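Local coordinates for protein dTDP-4-dehydrorhamnose Reductase (Yersinia enterocolitica, PDB 5U9C) that probably reduces dTDP-4-dehydro-beta-L-rhamnose to dTDP-beta-L-rhamnose with NADPH, in the pathway that makes dTDP-L-rhamnose, at residues 19-22 against 23-27; 197-200 against 201-205. All coordinates share one frame; numbering follows the deposited sequence. Where two conformers were deposited one is given.

Contact 1 (19-22 against 23-27); sequences AYVT and SALKD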
loop_
_atom_site.group_PDB
_atom_site.type_symbol
_atom_site.label_atom_id
_atom_site.label_comp_id
_atom_site.label_asym_id
_atom_site.label_seq_id
_atom_site.Cartn_x
_atom_site.Cartn_y
_atom_site.Cartn_z
ATOM N N ALA D 19 -3.857 -37.679 15.101
ATOM C CA ALA D 19 -4.582 -38.818 15.667
ATOM C C ALA D 19 -5.279 -39.620 14.558
ATOM O O ALA D 19 -5.251 -40.847 14.578
ATOM C CB ALA D 19 -5.584 -38.363 16.741
ATOM N N TYR D 20 -5.895 -38.923 13.594
ATOM C CA TYR D 20 -6.528 -39.615 12.483
ATOM C C TYR D 20 -5.458 -40.394 11.686
ATOM O O TYR D 20 -5.650 -41.553 11.367
ATOM C CB TYR D 20 -7.272 -38.651 11.540
ATOM C CG TYR D 20 -8.587 -38.020 12.040
ATOM C CD1 TYR D 20 -9.795 -38.729 12.016
ATOM C CD2 TYR D 20 -8.634 -36.689 12.407
ATOM C CE1 TYR D 20 -10.993 -38.127 12.435
ATOM C CE2 TYR D 20 -9.817 -36.081 12.814
ATOM C CZ TYR D 20 -10.990 -36.789 12.825
ATOM O OH TYR D 20 -12.141 -36.136 13.230
ATOM N N VAL D 21 -4.328 -39.753 11.398
ATOM C CA VAL D 21 -3.265 -40.382 10.611
ATOM C C VAL D 21 -2.686 -41.632 11.288
ATOM O O VAL D 21 -2.617 -42.690 10.665
ATOM C CB VAL D 21 -2.144 -39.380 10.240
ATOM C CG1 VAL D 21 -1.017 -40.080 9.498
ATOM C CG2 VAL D 21 -2.707 -38.278 9.360
ATOM N N THR D 22 -2.280 -41.495 12.551
ATOM C CA THR D 22 -1.723 -42.605 13.341
ATOM C C THR D 22 -2.690 -43.788 13.306
ATOM O O THR D 22 -2.291 -44.935 13.092
ATOM C CB THR D 22 -1.445 -42.158 14.809
ATOM O OG1 THR D 22 -0.508 -41.059 14.817
ATOM C CG2 THR D 22 -0.867 -43.285 15.634
ATOM N N SER D 23 -3.971 -43.486 13.473
ATOM C CA SER D 23 -5.013 -44.496 13.449
ATOM C C SER D 23 -5.127 -45.167 12.069
ATOM O O SER D 23 -5.123 -46.392 11.982
ATOM C CB SER D 23 -6.343 -43.867 13.883
ATOM O OG SER D 23 -7.401 -44.782 13.765
ATOM N N ALA D 24 -5.196 -44.372 10.996
ATOM C CA ALA D 24 -5.283 -44.918 9.625
ATOM C C ALA D 24 -4.058 -45.784 9.278
ATOM O O ALA D 24 -4.173 -46.746 8.532
ATOM C CB ALA D 24 -5.430 -43.790 8.598
ATOM N N LEU D 25 -2.891 -45.427 9.822
ATOM C CA LEU D 25 -1.650 -46.176 9.553
ATOM C C LEU D 25 -1.605 -47.572 10.172
ATOM O O LEU D 25 -0.783 -48.398 9.763
ATOM C CB LEU D 25 -0.415 -45.372 9.983
ATOM C CG LEU D 25 -0.101 -44.179 9.075
ATOM C CD1 LEU D 25 1.015 -43.350 9.672
ATOM C CD2 LEU D 25 0.275 -44.631 7.664
ATOM N N LYS D 26 -2.481 -47.842 11.138
ATOM C CA LYS D 26 -2.525 -49.165 11.751
ATOM C C LYS D 26 -2.897 -50.241 10.736
ATOM O O LYS D 26 -2.452 -51.365 10.864
ATOM C CB LYS D 26 -3.421 -49.210 13.005
ATOM C CG LYS D 26 -2.848 -48.372 14.157
ATOM C CD LYS D 26 -3.182 -48.919 15.543
ATOM C CE LYS D 26 -4.613 -48.689 15.999
ATOM N NZ LYS D 26 -4.815 -47.321 16.549
ATOM N N ASP D 27 -3.648 -49.878 9.694
ATOM C CA ASP D 27 -4.019 -50.830 8.629
ATOM C C ASP D 27 -3.027 -50.791 7.438
ATOM O O ASP D 27 -3.444 -50.902 6.276
ATOM C CB ASP D 27 -5.449 -50.555 8.114
ATOM C CG ASP D 27 -6.527 -50.777 9.176
ATOM O OD1 ASP D 27 -6.376 -51.674 10.040
ATOM O OD2 ASP D 27 -7.555 -50.070 9.111
#

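Contact 2 (197-200 against 201-205); sequences MQLC and NFIIW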
loop_
_atom_site.group_PDB
_atom_site.type_symbol
_atom_site.label_atom_id
_atom_site.label_comp_id
_atom_site.label_asym_id
_atom_site.label_seq_id
_atom_site.Cartn_x
_atom_site.Cartn_y
_atom_site.Cartn_z
HETATM N N MSE D 197 -10.321 -35.293 8.506
HETATM C CA MSE D 197 -10.492 -36.692 8.043
HETATM C C MSE D 197 -10.207 -36.827 6.559
HETATM O O MSE D 197 -9.607 -37.821 6.138
HETATM C CB MSE D 197 -11.858 -37.272 8.442
HETATM C CG MSE D 197 -12.046 -38.744 8.017
HETATM SE SE MSE D 197 -10.700 -40.006 8.772
HETATM C CE MSE D 197 -11.023 -41.530 7.556
ATOM N N GLN D 198 -10.608 -35.848 5.752
ATOM C CA GLN D 198 -10.312 -35.897 4.304
ATOM C C GLN D 198 -8.815 -35.699 4.078
ATOM O O GLN D 198 -8.207 -36.393 3.253
ATOM C CB GLN D 198 -11.087 -34.842 3.506
ATOM C CG GLN D 198 -12.595 -35.041 3.432
ATOM C CD GLN D 198 -13.318 -33.965 2.601
ATOM O OE1 GLN D 198 -12.930 -32.777 2.586
ATOM N NE2 GLN D 198 -14.391 -34.389 1.902
ATOM N N LEU D 199 -8.222 -34.778 4.842
ATOM C CA LEU D 199 -6.781 -34.510 4.734
ATOM C C LEU D 199 -5.998 -35.783 5.110
ATOM O O LEU D 199 -4.997 -36.128 4.468
ATOM C CB LEU D 199 -6.373 -33.315 5.599
ATOM C CG LEU D 199 -4.884 -32.980 5.666
ATOM C CD1 LEU D 199 -4.303 -32.834 4.263
ATOM C CD2 LEU D 199 -4.661 -31.720 6.484
ATOM N N CYS D 200 -6.480 -36.486 6.130
ATOM C CA CYS D 200 -5.861 -37.754 6.550
ATOM C C CYS D 200 -5.849 -38.753 5.376
ATOM O O CYS D 200 -4.828 -39.311 5.033
ATOM C CB CYS D 200 -6.631 -38.352 7.735
ATOM S SG CYS D 200 -6.064 -39.990 8.241
ATOM N N ASN D 201 -7.005 -38.955 4.760
ATOM C CA ASN D 201 -7.111 -39.870 3.631
ATOM C C ASN D 201 -6.155 -39.469 2.498
ATOM O O ASN D 201 -5.542 -40.344 1.871
ATOM C CB ASN D 201 -8.554 -39.938 3.127
ATOM C CG ASN D 201 -9.511 -40.559 4.155
ATOM O OD1 ASN D 201 -9.106 -41.380 4.986
ATOM N ND2 ASN D 201 -10.783 -40.183 4.086
ATOM N N PHE D 202 -6.044 -38.164 2.245
ATOM C CA PHE D 202 -5.155 -37.665 1.208
ATOM C C PHE D 202 -3.700 -37.950 1.568
ATOM O O PHE D 202 -2.908 -38.332 0.699
ATOM C CB PHE D 202 -5.325 -36.164 0.925
ATOM C CG PHE D 202 -4.319 -35.645 -0.065
ATOM C CD1 PHE D 202 -4.525 -35.811 -1.424
ATOM C CD2 PHE D 202 -3.126 -35.089 0.359
ATOM C CE1 PHE D 202 -3.588 -35.372 -2.346
ATOM C CE2 PHE D 202 -2.172 -34.674 -0.554
ATOM C CZ PHE D 202 -2.407 -34.808 -1.901
ATOM N N ILE D 203 -3.361 -37.769 2.842
ATOM C CA ILE D 203 -2.010 -38.006 3.313
ATOM C C ILE D 203 -1.605 -39.482 3.139
ATOM O O ILE D 203 -0.467 -39.757 2.738
ATOM C CB ILE D 203 -1.831 -37.524 4.756
ATOM C CG1 ILE D 203 -1.830 -35.988 4.771
ATOM C CG2 ILE D 203 -0.533 -38.050 5.332
ATOM C CD1 ILE D 203 -1.797 -35.373 6.148
ATOM N N ILE D 204 -2.518 -40.415 3.429
ATOM C CA ILE D 204 -2.228 -41.848 3.261
ATOM C C ILE D 204 -1.919 -42.113 1.775
ATOM O O ILE D 204 -0.953 -42.801 1.434
ATOM C CB ILE D 204 -3.399 -42.723 3.767
ATOM C CG1 ILE D 204 -3.636 -42.496 5.274
ATOM C CG2 ILE D 204 -3.154 -44.206 3.475
ATOM C CD1 ILE D 204 -2.493 -42.926 6.176
ATOM N N TRP D 205 -2.718 -41.520 0.900
ATOM C CA TRP D 205 -2.512 -41.641 -0.537
ATOM C C TRP D 205 -1.157 -41.040 -0.926
ATOM O O TRP D 205 -0.418 -41.636 -1.708
ATOM C CB TRP D 205 -3.661 -40.955 -1.309
ATOM C CG TRP D 205 -3.475 -40.892 -2.804
ATOM C CD1 TRP D 205 -3.939 -41.779 -3.725
ATOM C CD2 TRP D 205 -2.763 -39.884 -3.545
ATOM N NE1 TRP D 205 -3.565 -41.392 -4.995
ATOM C CE2 TRP D 205 -2.834 -40.240 -4.912
ATOM C CE3 TRP D 205 -2.063 -38.731 -3.185
ATOM C CZ2 TRP D 205 -2.245 -39.472 -5.918
ATOM C CZ3 TRP D 205 -1.477 -37.961 -4.191
ATOM C CH2 TRP D 205 -1.572 -38.338 -5.540
#

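Contact 1 (19-22 against 23-27)
Val21 and Leu25 meet because their first torsions send neighbouring branches the same way. Val21 holds CG1 opposite its backbone N (chi1 177°), Leu25 turns CG to the side of its own N (chi1 -72°), and the two side chains run alongside each other with Val21 CG1 3.9 Å from Leu25 CD1. The same turn of Leu25 brings its CG close beside Val21 O, 3.3 Å away. Val21 O also accepts the backbone N-H of Leu25, with Leu25 N 2.9 Å from it, so one residue meets Val21 through both its amide and its side chain.

Two further bonds of the same i to i+4 kind precede it: Ser23 N to Ala19 O at 3.1 Å, and Ala24 N to Tyr20 O at 2.9 Å. These turns belong to helix 16-25, the crossover helix of the beta-alpha-beta unit between strands 7-11 and 31-34, consistent with the first such unit of a Rossmann fold. Leu25 touches Ile8 and Ile10 of strand 7-11 and Val32 of strand 31-34. Thr22 meets the same two strands at Ile10 and Val34, while its OG1 is hydrogen-bonded to Gly18 O within the helix. At Lys26 the pattern changes to i to i+3, its N bonded to Ser23 O at 3.1 Å, and the aliphatic start of the Lys26 side chain passes Thr22 O, with CG 3.6 Å away.

Contact 2 (197-200 against 201-205)
Leu199 and Ile203 pack one turn apart on helix 196-209, which lies against the parallel sheet of the Rossmann-type fold over strands 149-154 and 213-217. Their apolar contact is carried by Ile203 CD1, which meets Leu199 CG at 3.9 Å and Leu199 CD1 at 4.0 Å as the two side chains cross at a slant. Leu199 sets CG opposite its backbone N, beside the carbonyl carbon (chi1 176°), which brings the end of the side chain near Ile203. Ile203 keeps CG1 beside its own N and 3.2 Å from Leu199 O. Both residues also touch Ile152, and Leu199 reaches Phe217 as well, so this pair belongs to the buried side of the helix. Phe202 shares that side, its ring meeting that of Phe217 with the planes at about 40°.

A methyl and a side-chain amide meet between Met197 and Asn201. Met197 is a selenomethionine, modelled here in one of two conformers, and it bends at chi2 (59°) so that its methyl comes up beside the O and N end of the Asn201 amide. The approach of Met197 CE to Asn201 OD1, 3.2 Å, is short and rests on this conformer alone, so it is doubtful.

The backbone bonds form an unbroken i to i+4 ladder from Met197 to Ile204. Ile203 N to Leu199 O is the shortest at 2.8 Å, while Asn201 N to Met197 O is the longest at 3.2 Å. The last rung brings Ile204 N to 3.0 Å from Cys200 O.

The two contacts lie on separate helices whose flanks meet: contact 1 on helix 16-25, contact 2 on helix 196-209, with centres about 10 Å apart. Contact 1 comes first, in the opening beta-alpha-beta unit; contact 2 follows far along the chain, between strands 149-154 and 213-217. They touch directly. Cys200 SG sits 3.5 Å from Tyr20 O and 3.6 Å from Val21 N, and Leu25 CD2 is 3.6 Å from Ile204 CD1. Helix 16-25 touches strands 7-11 and 31-34, helix 196-209 touches 149-154 and 213-217, and all four belong to one parallel sheet, joining early and late parts of the Rossmann-type fold. Both contacts lie away from the residues that bind (R)-malate.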